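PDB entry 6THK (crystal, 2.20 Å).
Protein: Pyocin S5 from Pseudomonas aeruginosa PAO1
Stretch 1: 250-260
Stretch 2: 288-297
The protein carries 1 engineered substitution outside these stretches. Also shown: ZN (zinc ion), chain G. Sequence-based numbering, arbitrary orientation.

Stretch 1 250-260: QAIADKKQLQT
Stretch 2 288-297: EIASLQARLV

How are the two backbones laid out? Both stretches are helical throughout, phi near -65° and psi near -40°, and belong to longer helices. They run nearly antiparallel, at 159°, with axes 9.7 Å apart at closest approach; Ile252 CA and Ile289 CA lie 5.8 Å apart, setting the register.

What fills the space between them? Two isoleucines interlock as knobs in holes. Ile252 (m, t) leaves its helix sideways, yet its extended chi2 brings CD1 to 3.8 Å from Leu296 CD2, while its CG1 lies 3.6 Å from Leu292 CB. Ile289 (chi1 m, chi2 147°, between wells) sits among Ile252, Lys255, Lys256 and Gln259, its CG1 3.6 Å from Lys255 CB. Leu292 (m, t) points toward the partner; its CD1 meets the small Ala251 CB at 3.6 Å.

How can a lysine be buried here? Lys255 (m, t, t, m) lays its aliphatic chain against apolar neighbours, CE 3.7 Å from Leu292 CD1, and its NZ forms a salt bridge with Glu288 OE1 at 2.8 Å. Glu288 (m, t, chi3 -1°) spends its other oxygen on metal: OE2 binds zinc at 2.1 Å.

What lies beside the lysine and the isoleucines? Lys256 and Gln293 (m, t) start sideways, but their ends converge, NZ of Lys256 3.5 Å from OE1 of Gln293. The total buried surface is 477 Å².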

ATOM      1  N   GLN A 250       5.592  -6.856  -4.128  1.00 54.57           N
ATOM      2  CA  GLN A 250       6.183  -7.892  -3.287  1.00 54.43           C
ATOM      3  C   GLN A 250       5.236  -8.304  -2.143  1.00 59.44           C
ATOM      4  O   GLN A 250       5.111  -9.498  -1.861  1.00 60.05           O
ATOM      5  CB  GLN A 250       7.571  -7.471  -2.779  1.00 55.78           C
ATOM      6  CG  GLN A 250       8.367  -8.620  -2.130  1.00 78.82           C
ATOM      7  CD  GLN A 250       8.771  -9.711  -3.106  1.00 98.87           C
ATOM      8  OE1 GLN A 250       8.191 -10.802  -3.143  1.00 91.73           O
ATOM      9  NE2 GLN A 250       9.783  -9.443  -3.916  1.00 93.73           N
ATOM     10  N   ALA A 251       4.549  -7.325  -1.513  1.00 54.79           N
ATOM     11  CA  ALA A 251       3.567  -7.584  -0.456  1.00 53.97           C
ATOM     12  C   ALA A 251       2.422  -8.447  -0.988  1.00 57.71           C
ATOM     13  O   ALA A 251       1.950  -9.316  -0.261  1.00 57.88           O
ATOM     14  CB  ALA A 251       3.021  -6.275   0.091  1.00 54.58           C
ATOM     15  N   ILE A 252       1.972  -8.211  -2.250  1.00 53.70           N
ATOM     16  CA  ILE A 252       0.936  -9.033  -2.893  1.00 53.37           C
ATOM     17  C   ILE A 252       1.494 -10.465  -3.082  1.00 57.32           C
ATOM     18  O   ILE A 252       0.832 -11.409  -2.672  1.00 56.24           O
ATOM     19  CB  ILE A 252       0.361  -8.423  -4.214  1.00 55.97           C
ATOM     20  CG1 ILE A 252      -0.263  -7.032  -3.953  1.00 55.99           C
ATOM     21  CG2 ILE A 252      -0.698  -9.362  -4.835  1.00 56.61           C
ATOM     22  CD1 ILE A 252      -0.564  -6.181  -5.176  1.00 54.90           C
ATOM     23  N   ALA A 253       2.730 -10.597  -3.640  1.00 54.43           N
ATOM     24  CA  ALA A 253       3.453 -11.854  -3.897  1.00 54.77           C
ATOM     25  C   ALA A 253       3.656 -12.713  -2.635  1.00 60.96           C
ATOM     26  O   ALA A 253       3.516 -13.937  -2.691  1.00 61.71           O
ATOM     27  CB  ALA A 253       4.798 -11.562  -4.542  1.00 55.29           C
ATOM     28  N   ASP A 254       3.997 -12.069  -1.513  1.00 56.47           N
ATOM     29  CA  ASP A 254       4.199 -12.724  -0.236  1.00 55.56           C
ATOM     30  C   ASP A 254       2.869 -13.141   0.387  1.00 59.29           C
ATOM     31  O   ASP A 254       2.756 -14.264   0.870  1.00 60.15           O
ATOM     32  CB  ASP A 254       5.017 -11.822   0.705  1.00 57.40           C
ATOM     33  CG  ASP A 254       6.450 -11.584   0.253  1.00 73.09           C
ATOM     34  OD1 ASP A 254       6.770 -11.900  -0.922  1.00 74.07           O
ATOM     35  OD2 ASP A 254       7.258 -11.089   1.075  1.00 81.71           O
ATOM     36  N   LYS A 255       1.853 -12.274   0.340  1.00 55.07           N
ATOM     37  CA  LYS A 255       0.526 -12.578   0.891  1.00 55.02           C
ATOM     38  C   LYS A 255      -0.203 -13.722   0.175  1.00 59.49           C
ATOM     39  O   LYS A 255      -0.997 -14.415   0.806  1.00 58.65           O
ATOM     40  CB  LYS A 255      -0.344 -11.329   0.953  1.00 57.02           C
ATOM     41  CG  LYS A 255      -0.010 -10.489   2.156  1.00 65.64           C
ATOM     42  CD  LYS A 255      -0.816  -9.222   2.232  1.00 73.10           C
ATOM     43  CE  LYS A 255      -0.109  -8.209   3.096  1.00 75.05           C
ATOM     44  NZ  LYS A 255       0.279  -8.784   4.409  1.00 73.60           N
ATOM     45  N   LYS A 256       0.060 -13.902  -1.129  1.00 57.49           N
ATOM     46  CA  LYS A 256      -0.479 -14.982  -1.954  1.00 57.66           C
ATOM     47  C   LYS A 256       0.207 -16.311  -1.574  1.00 63.53           C
ATOM     48  O   LYS A 256      -0.439 -17.360  -1.620  1.00 63.96           O
ATOM     49  CB  LYS A 256      -0.279 -14.680  -3.448  1.00 59.63           C
ATOM     50  CG  LYS A 256      -1.271 -13.663  -4.008  1.00 66.98           C
ATOM     51  CD  LYS A 256      -1.139 -13.544  -5.516  1.00 75.19           C
ATOM     52  CE  LYS A 256      -2.485 -13.405  -6.193  1.00 87.17           C
ATOM     53  NZ  LYS A 256      -2.850 -11.985  -6.446  1.00 93.91           N
ATOM     54  N   GLN A 257       1.511 -16.260  -1.205  1.00 60.70           N
ATOM     55  CA  GLN A 257       2.289 -17.430  -0.771  1.00 60.45           C
ATOM     56  C   GLN A 257       1.852 -17.855   0.620  1.00 64.02           C
ATOM     57  O   GLN A 257       1.864 -19.049   0.922  1.00 64.89           O
ATOM     58  CB  GLN A 257       3.793 -17.151  -0.794  1.00 62.06           C
ATOM     59  CG  GLN A 257       4.425 -17.300  -2.182  1.00 89.21           C
ATOM     60  CD  GLN A 257       5.940 -17.198  -2.174  1.00114.47           C
ATOM     61  OE1 GLN A 257       6.538 -16.386  -2.895  1.00108.77           O
ATOM     62  NE2 GLN A 257       6.601 -18.048  -1.390  1.00108.37           N
ATOM     63  N   LEU A 258       1.452 -16.887   1.464  1.00 58.57           N
ATOM     64  CA  LEU A 258       0.939 -17.159   2.803  1.00 57.19           C
ATOM     65  C   LEU A 258      -0.452 -17.780   2.706  1.00 60.79           C
ATOM     66  O   LEU A 258      -0.835 -18.555   3.578  1.00 60.06           O
ATOM     67  CB  LEU A 258       0.848 -15.872   3.631  1.00 56.72           C
ATOM     68  CG  LEU A 258       2.122 -15.306   4.248  1.00 60.20           C
ATOM     69  CD1 LEU A 258       1.783 -14.101   5.106  1.00 59.21           C
ATOM     70  CD2 LEU A 258       2.837 -16.345   5.101  1.00 62.71           C
ATOM     71  N   GLN A 259      -1.215 -17.414   1.662  1.00 57.49           N
ATOM     72  CA  GLN A 259      -2.562 -17.921   1.441  1.00 57.69           C
ATOM     73  C   GLN A 259      -2.542 -19.405   1.064  1.00 62.03           C
ATOM     74  O   GLN A 259      -3.378 -20.149   1.566  1.00 61.28           O
ATOM     75  CB  GLN A 259      -3.299 -17.080   0.394  1.00 59.13           C
ATOM     76  CG  GLN A 259      -4.795 -17.354   0.350  1.00 74.94           C
ATOM     77  CD  GLN A 259      -5.622 -16.097   0.318  1.00 87.18           C
ATOM     78  OE1 GLN A 259      -5.531 -15.294  -0.625  1.00 78.43           O
ATOM     79  NE2 GLN A 259      -6.497 -15.945   1.320  1.00 71.27           N
ATOM     80  N   THR A 260      -1.576 -19.839   0.216  1.00 59.58           N
ATOM     81  CA  THR A 260      -1.442 -21.252  -0.176  1.00 59.69           C
ATOM     82  C   THR A 260      -1.090 -22.056   1.051  1.00 63.62           C
ATOM     83  O   THR A 260      -1.716 -23.089   1.282  1.00 65.84           O
ATOM     84  CB  THR A 260      -0.409 -21.469  -1.296  1.00 69.19           C
ATOM     85  OG1 THR A 260       0.877 -21.065  -0.834  1.00 73.57           O
ATOM     86  CG2 THR A 260      -0.774 -20.743  -2.588  1.00 66.02           C
ATOM     87  N   GLU A 288      -6.541  -7.827   2.755  1.00 50.84           N
ATOM     88  CA  GLU A 288      -5.254  -7.148   2.605  1.00 49.52           C
ATOM     89  C   GLU A 288      -4.799  -7.119   1.178  1.00 54.18           C
ATOM     90  O   GLU A 288      -4.371  -6.066   0.719  1.00 55.53           O
ATOM     91  CB  GLU A 288      -4.178  -7.833   3.447  1.00 50.03           C
ATOM     92  CG  GLU A 288      -4.306  -7.478   4.917  1.00 51.70           C
ATOM     93  CD  GLU A 288      -3.230  -8.007   5.834  1.00 61.44           C
ATOM     94  OE1 GLU A 288      -2.328  -8.717   5.345  1.00 59.60           O
ATOM     95  OE2 GLU A 288      -3.291  -7.720   7.048  1.00 66.49           O
ATOM     96  N   ILE A 289      -4.882  -8.264   0.469  1.00 49.80           N
ATOM     97  CA  ILE A 289      -4.484  -8.368  -0.944  1.00 48.35           C
ATOM     98  C   ILE A 289      -5.303  -7.414  -1.806  1.00 51.84           C
ATOM     99  O   ILE A 289      -4.737  -6.738  -2.664  1.00 52.84           O
ATOM    100  CB  ILE A 289      -4.536  -9.833  -1.464  1.00 50.80           C
ATOM    101  CG1 ILE A 289      -3.387 -10.663  -0.861  1.00 50.98           C
ATOM    102  CG2 ILE A 289      -4.473  -9.883  -3.002  1.00 50.78           C
ATOM    103  CD1 ILE A 289      -3.692 -12.128  -0.605  1.00 58.57           C
ATOM    104  N   ALA A 290      -6.620  -7.346  -1.563  1.00 46.88           N
ATOM    105  CA  ALA A 290      -7.518  -6.467  -2.289  1.00 46.76           C
ATOM    106  C   ALA A 290      -7.188  -4.991  -2.009  1.00 51.23           C
ATOM    107  O   ALA A 290      -7.253  -4.174  -2.927  1.00 51.93           O
ATOM    108  CB  ALA A 290      -8.963  -6.781  -1.932  1.00 47.55           C
ATOM    109  N   SER A 291      -6.817  -4.658  -0.753  1.00 48.12           N
ATOM    110  CA  SER A 291      -6.417  -3.308  -0.368  1.00 48.15           C
ATOM    111  C   SER A 291      -5.126  -2.937  -1.094  1.00 53.28           C
ATOM    112  O   SER A 291      -5.002  -1.816  -1.587  1.00 54.06           O
ATOM    113  CB  SER A 291      -6.205  -3.211   1.134  1.00 50.79           C
ATOM    114  OG  SER A 291      -5.505  -2.020   1.453  1.00 63.72           O
ATOM    115  N   LEU A 292      -4.171  -3.886  -1.154  1.00 48.00           N
ATOM    116  CA  LEU A 292      -2.900  -3.710  -1.843  1.00 46.52           C
ATOM    117  C   LEU A 292      -3.100  -3.557  -3.341  1.00 51.66           C
ATOM    118  O   LEU A 292      -2.427  -2.746  -3.966  1.00 52.14           O
ATOM    119  CB  LEU A 292      -1.976  -4.896  -1.565  1.00 45.64           C
ATOM    120  CG  LEU A 292      -1.237  -4.903  -0.234  1.00 49.59           C
ATOM    121  CD1 LEU A 292      -0.624  -6.243   0.010  1.00 49.31           C
ATOM    122  CD2 LEU A 292      -0.135  -3.850  -0.198  1.00 52.15           C
ATOM    123  N   GLN A 293      -4.010  -4.339  -3.926  1.00 49.29           N
ATOM    124  CA  GLN A 293      -4.289  -4.295  -5.361  1.00 48.86           C
ATOM    125  C   GLN A 293      -4.903  -2.962  -5.768  1.00 53.68           C
ATOM    126  O   GLN A 293      -4.513  -2.406  -6.799  1.00 54.84           O
ATOM    127  CB  GLN A 293      -5.151  -5.481  -5.782  1.00 49.98           C
ATOM    128  CG  GLN A 293      -4.321  -6.705  -6.156  1.00 65.64           C
ATOM    129  CD  GLN A 293      -5.106  -8.003  -6.238  1.00 91.11           C
ATOM    130  OE1 GLN A 293      -4.616  -9.010  -6.767  1.00 85.83           O
ATOM    131  NE2 GLN A 293      -6.325  -8.032  -5.693  1.00 84.70           N
ATOM    132  N   ALA A 294      -5.802  -2.413  -4.920  1.00 49.12           N
ATOM    133  CA  ALA A 294      -6.451  -1.105  -5.110  1.00 48.60           C
ATOM    134  C   ALA A 294      -5.401  -0.001  -5.119  1.00 52.30           C
ATOM    135  O   ALA A 294      -5.507   0.918  -5.931  1.00 50.74           O
ATOM    136  CB  ALA A 294      -7.469  -0.843  -4.002  1.00 49.16           C
ATOM    137  N   ARG A 295      -4.379  -0.114  -4.220  1.00 49.31           N
ATOM    138  CA  ARG A 295      -3.229   0.786  -4.065  1.00 48.98           C
ATOM    139  C   ARG A 295      -2.357   0.739  -5.321  1.00 52.11           C
ATOM    140  O   ARG A 295      -1.965   1.791  -5.829  1.00 51.32           O
ATOM    141  CB  ARG A 295      -2.408   0.334  -2.859  1.00 50.54           C
ATOM    142  CG  ARG A 295      -1.313   1.289  -2.394  1.00 64.43           C
ATOM    143  CD  ARG A 295      -0.761   0.834  -1.055  1.00 75.69           C
ATOM    144  NE  ARG A 295      -1.827   0.452  -0.120  1.00 84.90           N
ATOM    145  CZ  ARG A 295      -2.166   1.142   0.962  1.00 98.78           C
ATOM    146  NH1 ARG A 295      -1.503   2.247   1.290  1.00 86.24           N
ATOM    147  NH2 ARG A 295      -3.156   0.721   1.740  1.00 84.98           N
ATOM    148  N   LEU A 296      -2.080  -0.490  -5.826  1.00 48.19           N
ATOM    149  CA  LEU A 296      -1.284  -0.735  -7.029  1.00 47.99           C
ATOM    150  C   LEU A 296      -1.880  -0.068  -8.267  1.00 53.38           C
ATOM    151  O   LEU A 296      -1.134   0.528  -9.040  1.00 53.79           O
ATOM    152  CB  LEU A 296      -1.075  -2.247  -7.242  1.00 47.60           C
ATOM    153  CG  LEU A 296      -0.093  -2.696  -8.336  1.00 51.20           C
ATOM    154  CD1 LEU A 296       1.263  -2.029  -8.202  1.00 50.96           C
ATOM    155  CD2 LEU A 296       0.068  -4.197  -8.324  1.00 53.00           C
ATOM    156  N   VAL A 297      -3.219  -0.122  -8.426  1.00 49.91           N
ATOM    157  CA  VAL A 297      -3.949   0.506  -9.539  1.00 49.81           C
ATOM    158  C   VAL A 297      -3.687   2.029  -9.542  1.00 55.20           C
ATOM    159  O   VAL A 297      -3.363   2.593 -10.600  1.00 54.14           O
ATOM    160  CB  VAL A 297      -5.467   0.161  -9.507  1.00 52.88           C
ATOM    161  CG1 VAL A 297      -6.280   1.092 -10.405  1.00 52.20           C
ATOM    162  CG2 VAL A 297      -5.710  -1.295  -9.892  1.00 52.72           C
TER
HETATM  163 ZN    ZN G 606      -1.495  -7.861   8.218  1.00 62.26          ZN